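Long-range contacts in xyloglucan-specific endo-beta-1,4-glucanase BoGH5A (Bacteroides ovatus, PDB 3ZMR), which hydrolyses internal beta-1,4-glucosidic linkages of the xyloglucan backbone with retention of configuration, releasing xyloglucan oligosaccharides: residues A[101-111]-A[242-253]; A[152-163]-A[445-453]. All coordinates share one frame; numbering follows the deposited sequence.

Contact 1 (A[101-111]-A[242-253])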
loop_
_atom_site.group_PDB
_atom_site.type_symbol
_atom_site.label_atom_id
_atom_site.label_comp_id
_atom_site.label_asym_id
_atom_site.label_seq_id
_atom_site.Cartn_x
_atom_site.Cartn_y
_atom_site.Cartn_z
ATOM N N GLU A 101 -5.354 -6.206 24.543
ATOM C CA GLU A 101 -4.049 -5.601 24.659
ATOM C C GLU A 101 -4.056 -4.084 24.390
ATOM O O GLU A 101 -3.019 -3.415 24.545
ATOM C CB GLU A 101 -3.069 -6.265 23.666
ATOM C CG GLU A 101 -2.846 -7.756 23.869
ATOM C CD GLU A 101 -3.835 -8.669 23.188
ATOM O OE1 GLU A 101 -4.884 -8.239 22.673
ATOM O OE2 GLU A 101 -3.529 -9.887 23.164
ATOM N N TYR A 102 -5.205 -3.549 23.979
ATOM C CA TYR A 102 -5.349 -2.113 23.705
ATOM C C TYR A 102 -4.851 -1.251 24.859
ATOM O O TYR A 102 -5.127 -1.521 26.033
ATOM C CB TYR A 102 -6.804 -1.781 23.438
ATOM C CG TYR A 102 -7.123 -0.329 23.218
ATOM C CD1 TYR A 102 -6.980 0.284 21.971
ATOM C CD2 TYR A 102 -7.612 0.437 24.270
ATOM C CE1 TYR A 102 -7.350 1.618 21.793
ATOM C CE2 TYR A 102 -7.961 1.755 24.106
ATOM C CZ TYR A 102 -7.810 2.348 22.880
ATOM O OH TYR A 102 -8.205 3.653 22.723
ATOM N N ILE A 103 -4.165 -0.179 24.509
ATOM C CA ILE A 103 -3.863 0.865 25.459
ATOM C C ILE A 103 -4.293 2.197 24.850
ATOM O O ILE A 103 -4.422 2.342 23.637
ATOM C CB ILE A 103 -2.376 0.895 25.891
ATOM C CG1 ILE A 103 -1.465 1.298 24.734
ATOM C CG2 ILE A 103 -1.952 -0.436 26.528
ATOM C CD1 ILE A 103 0.022 1.384 25.118
ATOM N N ALA A 104 -4.513 3.187 25.706
ATOM C CA ALA A 104 -5.055 4.453 25.275
ATOM C C ALA A 104 -4.144 5.115 24.232
ATOM O O ALA A 104 -2.918 4.916 24.252
ATOM C CB ALA A 104 -5.204 5.374 26.451
ATOM N N PRO A 105 -4.716 5.941 23.355
ATOM C CA PRO A 105 -3.891 6.661 22.385
ATOM C C PRO A 105 -2.808 7.476 23.102
ATOM O O PRO A 105 -3.023 8.039 24.183
ATOM C CB PRO A 105 -4.910 7.542 21.667
ATOM C CG PRO A 105 -6.164 6.711 21.697
ATOM C CD PRO A 105 -6.144 6.181 23.106
ATOM N N ASP A 106 -1.658 7.570 22.452
ATOM C CA ASP A 106 -0.469 8.254 22.997
ATOM C C ASP A 106 0.214 8.993 21.869
ATOM O O ASP A 106 0.663 8.374 20.905
ATOM C CB ASP A 106 0.473 7.221 23.649
ATOM C CG ASP A 106 1.666 7.822 24.376
ATOM O OD1 ASP A 106 1.901 9.041 24.264
ATOM O OD2 ASP A 106 2.366 7.046 25.059
ATOM N N ASN A 107 0.267 10.316 21.941
ATOM C CA ASN A 107 0.958 11.110 20.922
ATOM C C ASN A 107 2.427 11.429 21.201
ATOM O O ASN A 107 3.029 12.270 20.522
ATOM C CB ASN A 107 0.179 12.383 20.614
ATOM C CG ASN A 107 0.272 13.418 21.709
ATOM O OD1 ASN A 107 0.963 13.231 22.680
ATOM N ND2 ASN A 107 -0.401 14.531 21.520
ATOM N N THR A 108 3.009 10.735 22.167
ATOM C CA THR A 108 4.431 10.913 22.468
ATOM C C THR A 108 5.258 10.572 21.237
ATOM O O THR A 108 5.171 9.466 20.711
ATOM C CB THR A 108 4.879 10.077 23.670
ATOM O OG1 THR A 108 4.059 10.406 24.791
ATOM C CG2 THR A 108 6.332 10.366 24.012
ATOM N N GLY A 109 6.041 11.533 20.771
ATOM C CA GLY A 109 6.854 11.320 19.562
ATOM C C GLY A 109 6.087 11.296 18.256
ATOM O O GLY A 109 6.669 11.021 17.213
ATOM N N MET A 110 4.799 11.644 18.322
ATOM C CA MET A 110 3.891 11.622 17.180
ATOM C C MET A 110 3.516 13.070 16.867
ATOM O O MET A 110 2.581 13.624 17.446
ATOM C CB MET A 110 2.646 10.753 17.426
ATOM C CG MET A 110 2.928 9.415 18.083
ATOM S SD MET A 110 4.160 8.370 17.305
ATOM C CE MET A 110 3.237 7.692 15.944
ATOM N N ARG A 111 4.281 13.696 15.976
ATOM C CA ARG A 111 4.077 15.103 15.616
ATOM C C ARG A 111 2.706 15.323 15.001
ATOM O O ARG A 111 2.149 14.449 14.334
ATOM C CB ARG A 111 5.151 15.561 14.653
ATOM C CG ARG A 111 6.546 15.585 15.289
ATOM C CD ARG A 111 7.611 15.747 14.218
ATOM N NE ARG A 111 7.803 14.485 13.516
ATOM C CZ ARG A 111 8.636 14.302 12.505
ATOM N NH1 ARG A 111 9.329 15.326 11.985
ATOM N NH2 ARG A 111 8.771 13.082 12.016
ATOM N N LYS A 242 -1.145 -8.008 14.244
ATOM C CA LYS A 242 -1.350 -7.751 15.659
ATOM C C LYS A 242 -0.022 -7.891 16.432
ATOM O O LYS A 242 0.347 -7.072 17.290
ATOM C CB LYS A 242 -2.451 -8.636 16.231
ATOM C CG LYS A 242 -2.751 -8.333 17.684
ATOM C CD LYS A 242 -3.939 -9.167 18.173
ATOM C CE LYS A 242 -4.184 -8.861 19.641
ATOM N NZ LYS A 242 -5.247 -9.697 20.247
ATOM N N GLN A 243 0.710 -8.961 16.114
ATOM C CA GLN A 243 1.991 -9.200 16.749
ATOM C C GLN A 243 3.025 -8.131 16.452
ATOM O O GLN A 243 3.753 -7.648 17.332
ATOM C CB GLN A 243 2.567 -10.540 16.323
ATOM C CG GLN A 243 1.747 -11.712 16.849
ATOM C CD GLN A 243 2.196 -13.000 16.219
ATOM O OE1 GLN A 243 3.182 -13.615 16.649
ATOM N NE2 GLN A 243 1.497 -13.399 15.181
ATOM N N ILE A 244 3.124 -7.802 15.169
ATOM C CA ILE A 244 4.123 -6.813 14.750
ATOM C C ILE A 244 3.792 -5.424 15.345
ATOM O O ILE A 244 4.662 -4.727 15.909
ATOM C CB ILE A 244 4.179 -6.720 13.221
ATOM C CG1 ILE A 244 4.555 -8.079 12.592
ATOM C CG2 ILE A 244 5.147 -5.618 12.785
ATOM C CD1 ILE A 244 4.087 -8.194 11.157
ATOM N N ALA A 245 2.507 -5.048 15.249
ATOM C CA ALA A 245 2.059 -3.771 15.814
ATOM C C ALA A 245 2.328 -3.683 17.302
ATOM O O ALA A 245 2.784 -2.655 17.799
ATOM C CB ALA A 245 0.581 -3.571 15.518
ATOM N N LEU A 246 2.062 -4.766 18.034
ATOM C CA LEU A 246 2.333 -4.755 19.486
ATOM C C LEU A 246 3.812 -4.651 19.787
ATOM O O LEU A 246 4.222 -3.934 20.711
ATOM C CB LEU A 246 1.707 -5.969 20.174
ATOM C CG LEU A 246 0.162 -5.934 20.324
ATOM C CD1 LEU A 246 -0.382 -7.260 20.824
ATOM C CD2 LEU A 246 -0.270 -4.792 21.232
ATOM N N ARG A 247 4.635 -5.345 19.011
ATOM C CA ARG A 247 6.088 -5.273 19.273
ATOM C C ARG A 247 6.616 -3.835 19.078
ATOM O O ARG A 247 7.468 -3.371 19.839
ATOM C CB ARG A 247 6.874 -6.262 18.389
ATOM C CG ARG A 247 8.389 -6.087 18.440
ATOM C CD ARG A 247 8.973 -6.385 19.797
ATOM N NE ARG A 247 9.039 -7.813 20.073
ATOM C CZ ARG A 247 10.170 -8.542 20.125
ATOM N NH1 ARG A 247 11.346 -8.013 19.865
ATOM N NH2 ARG A 247 10.091 -9.836 20.415
ATOM N N PHE A 248 6.121 -3.160 18.025
ATOM C CA PHE A 248 6.633 -1.864 17.630
ATOM C C PHE A 248 5.798 -0.647 18.088
ATOM O O PHE A 248 6.034 0.495 17.685
ATOM C CB PHE A 248 6.845 -1.842 16.113
ATOM C CG PHE A 248 8.004 -2.682 15.646
ATOM C CD1 PHE A 248 9.306 -2.197 15.748
ATOM C CD2 PHE A 248 7.796 -3.941 15.104
ATOM C CE1 PHE A 248 10.353 -2.975 15.350
ATOM C CE2 PHE A 248 8.850 -4.731 14.702
ATOM C CZ PHE A 248 10.125 -4.246 14.806
ATOM N N ARG A 249 4.848 -0.896 18.994
ATOM C CA ARG A 249 3.851 0.107 19.361
ATOM C C ARG A 249 4.459 1.381 19.956
ATOM O O ARG A 249 3.901 2.463 19.775
ATOM C CB ARG A 249 2.861 -0.516 20.382
ATOM C CG ARG A 249 1.726 0.443 20.783
ATOM C CD ARG A 249 0.570 -0.258 21.446
ATOM N NE ARG A 249 0.972 -1.052 22.603
ATOM C CZ ARG A 249 0.157 -1.817 23.315
ATOM N NH1 ARG A 249 -1.131 -1.958 22.997
ATOM N NH2 ARG A 249 0.660 -2.490 24.341
ATOM N N ASP A 250 5.562 1.259 20.702
ATOM C CA ASP A 250 6.130 2.424 21.415
ATOM C C ASP A 250 7.131 3.235 20.615
ATOM O O ASP A 250 7.692 4.180 21.139
ATOM C CB ASP A 250 6.711 2.020 22.769
ATOM C CG ASP A 250 5.663 1.474 23.729
ATOM O OD1 ASP A 250 4.444 1.729 23.567
ATOM O OD2 ASP A 250 6.064 0.781 24.686
ATOM N N TYR A 251 7.354 2.893 19.347
ATOM C CA TYR A 251 8.244 3.687 18.490
ATOM C C TYR A 251 7.561 4.956 17.997
ATOM O O TYR A 251 6.336 4.990 17.811
ATOM C CB TYR A 251 8.787 2.856 17.306
ATOM C CG TYR A 251 9.825 1.823 17.752
ATOM C CD1 TYR A 251 9.449 0.602 18.275
ATOM C CD2 TYR A 251 11.166 2.139 17.756
ATOM C CE1 TYR A 251 10.397 -0.311 18.735
ATOM C CE2 TYR A 251 12.122 1.255 18.183
ATOM C CZ TYR A 251 11.745 0.032 18.686
ATOM O OH TYR A 251 12.761 -0.812 19.121
ATOM N N ASP A 252 8.362 5.995 17.806
ATOM C CA ASP A 252 7.845 7.283 17.407
ATOM C C ASP A 252 7.467 7.329 15.907
ATOM O O ASP A 252 7.466 6.291 15.210
ATOM C CB ASP A 252 8.769 8.401 17.902
ATOM C CG ASP A 252 10.034 8.578 17.125
ATOM O OD1 ASP A 252 10.171 8.142 15.972
ATOM O OD2 ASP A 252 10.906 9.282 17.686
ATOM N N ASP A 253 7.117 8.517 15.423
ATOM C CA ASP A 253 6.497 8.654 14.102
ATOM C C ASP A 253 7.462 8.488 12.913
ATOM O O ASP A 253 7.074 8.524 11.761
ATOM C CB ASP A 253 5.686 9.948 13.972
ATOM C CG ASP A 253 6.533 11.213 13.983
ATOM O OD1 ASP A 253 7.787 11.134 13.915
ATOM O OD2 ASP A 253 5.932 12.318 14.032
HETATM O O HOH W 1 -0.964 -4.106 26.169
HETATM O O HOH W 2 3.348 12.343 13.066
#
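D253 and R111 form the tight part of this contact, with D253 its buried, multiply bonded centre. The D253 chi1 of 68° sets its carboxylate against N and NE of R111. NE reaches OD2 at 2.9 Å on the syn lone pair, while NH2 takes OD1, so the guanidinium grips the carboxylate side-on although the two planes are turned 47° apart. The backbone N of R111 also donates to OD2, from above the carboxylate plane, and a water joins that oxygen to R111 O. D253 N donates a hydrogen bond to G109 O (3.1 Å), and SD of M110 lies 3.5 Å from D253 N. The positive phi of G109 favours glycine; separately, a CB there would collide with CB of D252.

The more open side is carried by exposed I103 and partly exposed E101 and K242. NH1 of R249 donates to E101 O at 2.8 Å, and a water links that oxygen to NH2. CD1 of I103 covers one guanidinium face, CD2 of L246 the opposite one. The extended K242 makes a salt bridge from NZ to OE1 of E101 (2.9 Å).

Salt bridges thus close both ends of 101-111 against 242-253, a neutral carbonyl taking R249 between them, and buried D253 probably stays ionised beside its arginine.

Contact 2 (A[152-163]-A[445-453])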
loop_
_atom_site.group_PDB
_atom_site.type_symbol
_atom_site.label_atom_id
_atom_site.label_comp_id
_atom_site.label_asym_id
_atom_site.label_seq_id
_atom_site.Cartn_x
_atom_site.Cartn_y
_atom_site.Cartn_z
ATOM N N ASN A 152 22.661 -11.662 1.273
ATOM C CA ASN A 152 23.022 -10.467 2.024
ATOM C C ASN A 152 23.347 -10.746 3.475
ATOM O O ASN A 152 22.811 -11.678 4.049
ATOM C CB ASN A 152 21.891 -9.436 1.944
ATOM C CG ASN A 152 21.846 -8.779 0.575
ATOM O OD1 ASN A 152 22.847 -8.212 0.137
ATOM N ND2 ASN A 152 20.723 -8.868 -0.104
ATOM N N PRO A 153 24.218 -9.917 4.066
ATOM C CA PRO A 153 24.447 -10.009 5.488
ATOM C C PRO A 153 23.338 -9.336 6.289
ATOM O O PRO A 153 22.501 -8.623 5.732
ATOM C CB PRO A 153 25.752 -9.228 5.670
ATOM C CG PRO A 153 25.744 -8.203 4.579
ATOM C CD PRO A 153 24.995 -8.819 3.445
ATOM N N THR A 154 23.346 -9.549 7.603
ATOM C CA THR A 154 22.387 -8.845 8.486
ATOM C C THR A 154 22.604 -7.338 8.339
ATOM O O THR A 154 23.744 -6.886 8.464
ATOM C CB THR A 154 22.598 -9.266 9.949
ATOM O OG1 THR A 154 22.602 -10.687 10.001
ATOM C CG2 THR A 154 21.489 -8.731 10.852
ATOM N N PRO A 155 21.523 -6.546 8.136
ATOM C CA PRO A 155 21.661 -5.103 8.175
ATOM C C PRO A 155 22.315 -4.661 9.474
ATOM O O PRO A 155 22.037 -5.213 10.544
ATOM C CB PRO A 155 20.222 -4.604 8.036
ATOM C CG PRO A 155 19.569 -5.667 7.230
ATOM C CD PRO A 155 20.148 -6.942 7.806
ATOM N N ASN A 156 23.178 -3.666 9.365
ATOM C CA ASN A 156 23.968 -3.185 10.485
ATOM C C ASN A 156 24.006 -1.659 10.591
ATOM O O ASN A 156 23.510 -0.926 9.722
ATOM C CB ASN A 156 25.368 -3.810 10.430
ATOM C CG ASN A 156 26.135 -3.419 9.181
ATOM O OD1 ASN A 156 25.934 -2.350 8.618
ATOM N ND2 ASN A 156 27.055 -4.270 8.768
ATOM N N LYS A 157 24.590 -1.193 11.680
ATOM C CA LYS A 157 24.676 0.240 11.977
ATOM C C LYS A 157 25.444 0.994 10.888
ATOM O O LYS A 157 25.010 2.040 10.425
ATOM C CB LYS A 157 25.319 0.462 13.375
ATOM C CG LYS A 157 25.810 1.864 13.713
ATOM C CD LYS A 157 26.399 1.925 15.141
ATOM C CE LYS A 157 27.170 3.210 15.416
ATOM N NZ LYS A 157 28.377 3.361 14.552
ATOM N N VAL A 158 26.581 0.469 10.446
ATOM C CA VAL A 158 27.358 1.208 9.464
ATOM C C VAL A 158 26.620 1.317 8.124
ATOM O O VAL A 158 26.778 2.316 7.397
ATOM C CB VAL A 158 28.798 0.659 9.258
ATOM C CG1 VAL A 158 29.607 0.824 10.548
ATOM C CG2 VAL A 158 28.792 -0.766 8.780
ATOM N N LEU A 159 25.818 0.311 7.764
ATOM C CA LEU A 159 25.018 0.419 6.536
ATOM C C LEU A 159 24.026 1.583 6.639
ATOM O O LEU A 159 23.927 2.421 5.756
ATOM C CB LEU A 159 24.233 -0.885 6.275
ATOM C CG LEU A 159 23.243 -0.827 5.112
ATOM C CD1 LEU A 159 23.987 -0.473 3.814
ATOM C CD2 LEU A 159 22.467 -2.141 5.005
ATOM N N PHE A 160 23.276 1.614 7.741
ATOM C CA PHE A 160 22.276 2.683 7.903
ATOM C C PHE A 160 22.908 4.053 8.006
ATOM O O PHE A 160 22.365 5.013 7.469
ATOM C CB PHE A 160 21.346 2.400 9.086
ATOM C CG PHE A 160 20.477 1.184 8.863
ATOM C CD1 PHE A 160 19.614 1.122 7.755
ATOM C CD2 PHE A 160 20.515 0.089 9.738
ATOM C CE1 PHE A 160 18.804 0.020 7.546
ATOM C CE2 PHE A 160 19.707 -1.020 9.514
ATOM C CZ PHE A 160 18.851 -1.055 8.434
ATOM N N GLU A 161 24.060 4.140 8.675
ATOM C CA GLU A 161 24.808 5.388 8.721
ATOM C C GLU A 161 25.283 5.840 7.337
ATOM O O GLU A 161 25.243 7.021 7.008
ATOM C CB GLU A 161 25.988 5.291 9.693
ATOM C CG GLU A 161 25.530 5.225 11.136
ATOM C CD GLU A 161 26.641 5.059 12.127
ATOM O OE1 GLU A 161 27.741 4.579 11.752
ATOM O OE2 GLU A 161 26.382 5.392 13.306
ATOM N N GLY A 162 25.680 4.879 6.510
ATOM C CA GLY A 162 26.119 5.198 5.147
ATOM C C GLY A 162 24.977 5.690 4.286
ATOM O O GLY A 162 25.117 6.618 3.480
ATOM N N ILE A 163 23.815 5.045 4.436
ATOM C CA ILE A 163 22.593 5.473 3.729
ATOM C C ILE A 163 22.254 6.924 4.066
ATOM O O ILE A 163 22.015 7.761 3.167
ATOM C CB ILE A 163 21.425 4.499 4.004
ATOM C CG1 ILE A 163 21.678 3.147 3.312
ATOM C CG2 ILE A 163 20.067 5.091 3.590
ATOM C CD1 ILE A 163 20.759 2.050 3.836
ATOM N N LEU A 445 23.511 0.194 -4.154
ATOM C CA LEU A 445 24.138 1.499 -4.005
ATOM C C LEU A 445 25.284 1.500 -3.012
ATOM O O LEU A 445 26.186 2.331 -3.093
ATOM C CB LEU A 445 23.120 2.554 -3.627
ATOM C CG LEU A 445 21.966 2.745 -4.589
ATOM C CD1 LEU A 445 21.050 3.813 -4.009
ATOM C CD2 LEU A 445 22.428 3.122 -6.009
ATOM N N PHE A 446 25.229 0.546 -2.083
ATOM C CA PHE A 446 26.174 0.478 -0.955
ATOM C C PHE A 446 26.755 -0.932 -0.797
ATOM O O PHE A 446 26.137 -1.921 -1.152
ATOM C CB PHE A 446 25.485 0.865 0.384
ATOM C CG PHE A 446 24.929 2.240 0.373
ATOM C CD1 PHE A 446 25.728 3.332 0.688
ATOM C CD2 PHE A 446 23.619 2.463 -0.008
ATOM C CE1 PHE A 446 25.222 4.617 0.607
ATOM C CE2 PHE A 446 23.119 3.752 -0.080
ATOM C CZ PHE A 446 23.929 4.824 0.192
ATOM N N ASP A 447 27.958 -0.990 -0.234
ATOM C CA ASP A 447 28.481 -2.229 0.296
ATOM C C ASP A 447 27.697 -2.565 1.575
ATOM O O ASP A 447 27.687 -1.781 2.527
ATOM C CB ASP A 447 29.951 -2.103 0.644
ATOM C CG ASP A 447 30.569 -3.429 0.889
ATOM O OD1 ASP A 447 30.308 -4.027 1.932
ATOM O OD2 ASP A 447 31.292 -3.906 0.028
ATOM N N ARG A 448 27.020 -3.712 1.585
ATOM C CA ARG A 448 26.199 -4.071 2.765
ATOM C C ARG A 448 27.000 -4.288 4.045
ATOM O O ARG A 448 26.517 -4.074 5.158
ATOM C CB ARG A 448 25.347 -5.298 2.488
ATOM C CG ARG A 448 24.242 -5.132 1.460
ATOM C CD ARG A 448 23.252 -4.029 1.840
ATOM N NE ARG A 448 22.098 -4.028 0.965
ATOM C CZ ARG A 448 21.083 -4.873 1.054
ATOM N NH1 ARG A 448 20.993 -5.750 2.051
ATOM N NH2 ARG A 448 20.114 -4.797 0.159
ATOM N N THR A 449 28.239 -4.726 3.906
ATOM C CA THR A 449 29.064 -4.991 5.081
ATOM C C THR A 449 29.589 -3.729 5.728
ATOM O O THR A 449 29.533 -3.584 6.973
ATOM C CB THR A 449 30.195 -5.957 4.722
ATOM O OG1 THR A 449 29.611 -7.184 4.275
ATOM C CG2 THR A 449 31.064 -6.236 5.943
ATOM N N THR A 450 30.120 -2.823 4.911
ATOM C CA THR A 450 30.784 -1.619 5.434
ATOM C C THR A 450 29.960 -0.347 5.407
ATOM O O THR A 450 30.334 0.649 6.027
ATOM C CB THR A 450 32.043 -1.311 4.628
ATOM O OG1 THR A 450 31.668 -0.953 3.304
ATOM C CG2 THR A 450 32.953 -2.524 4.597
ATOM N N GLY A 451 28.850 -0.364 4.657
ATOM C CA GLY A 451 28.085 0.855 4.435
ATOM C C GLY A 451 28.690 1.900 3.500
ATOM O O GLY A 451 28.114 2.977 3.283
ATOM N N GLN A 452 29.862 1.611 2.928
ATOM C CA GLN A 452 30.496 2.541 1.995
ATOM C C GLN A 452 29.752 2.559 0.639
ATOM O O GLN A 452 29.161 1.558 0.241
ATOM C CB GLN A 452 31.974 2.154 1.761
ATOM C CG GLN A 452 32.903 2.286 2.975
ATOM C CD GLN A 452 33.151 3.715 3.419
ATOM O OE1 GLN A 452 33.031 4.653 2.638
ATOM N NE2 GLN A 452 33.519 3.882 4.685
ATOM N N PRO A 453 29.778 3.706 -0.053
ATOM C CA PRO A 453 29.179 3.719 -1.373
ATOM C C PRO A 453 29.803 2.719 -2.335
ATOM O O PRO A 453 31.020 2.586 -2.422
ATOM C CB PRO A 453 29.396 5.142 -1.850
ATOM C CG PRO A 453 29.490 5.970 -0.611
ATOM C CD PRO A 453 30.222 5.057 0.344
HETATM O O HOH W 3 22.427 -6.139 4.532
HETATM O O HOH W 4 24.253 -4.915 6.366
#
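R448 meets the 152-163 segment with its whole length. CB packs on CG of P153 at 3.6 Å, CD touches CD2 of L159, and the guanidinium stacks on the amide of N152, the planes 17° apart and OD1 of N152 over one face, toward its rim. The aliphatic part of an arginine suits the proline ring and the leucine, and its flat end suits stacking on an amide. Nearby, CG1 of I163 makes a CH-pi contact over one face of the F446 ring, 4.1 Å from its centroid, and CD1 of L159 touches CB of F446.

The backbones come as close as two glycines allow. CA of L159 lies 3.7 Å from CA of G451, and CA-H...O contacts run from G451 to V158 O and from G162 to G451 O; a CB on either glycine would clash.

N156 joins the start of the helix to the loop 445-453. Its CG sits between backbone N and carbonyl carbon (chi1 62°), turning OD1 back to accept from L159 N (2.8 Å) as the N-cap, while ND2 donates to T449 O (3.1 Å). With an alanine in place of N156, L159 N and T449 O would probably both lose these partners, weakening the start of the helix.

In the second shell, OD1 of D447 accepts from the backbone N of T449 and of T450, shaping the turn. Waters join R448 NH1 to P153 O and R448 O to T154 O; the guanidinium is further held by D438, T131 and the carbonyl of G129, and N152 by N130 O and A439 O.

The loop 445-453, between strand 433-436 and helix 456-471, thus lies against the first turns of helix 157-165, whose F160 packs on strand 170-173 and helix 191-206.

In the fold
Both contacts lie outside the strands of the eight-stranded parallel barrel of the family 5 catalytic module, among its helices and loops. Their centres are 28 Å apart and their nearest atoms about 11 Å, without touching; along the chain their segments alternate. Contact 1 is remote from the substrate-binding residues and joins the loop between strand 85-91 and helix 115-122 to the end of helix 227-248. Contact 2 is nearer the substrate: the N152 side chain is about 4 Å from that of the substrate-binding N130 and about 7 Å from a bound glucose, and the R448 side chain about 7 Å from that of W437. Helix 191-206 touches side chains from both.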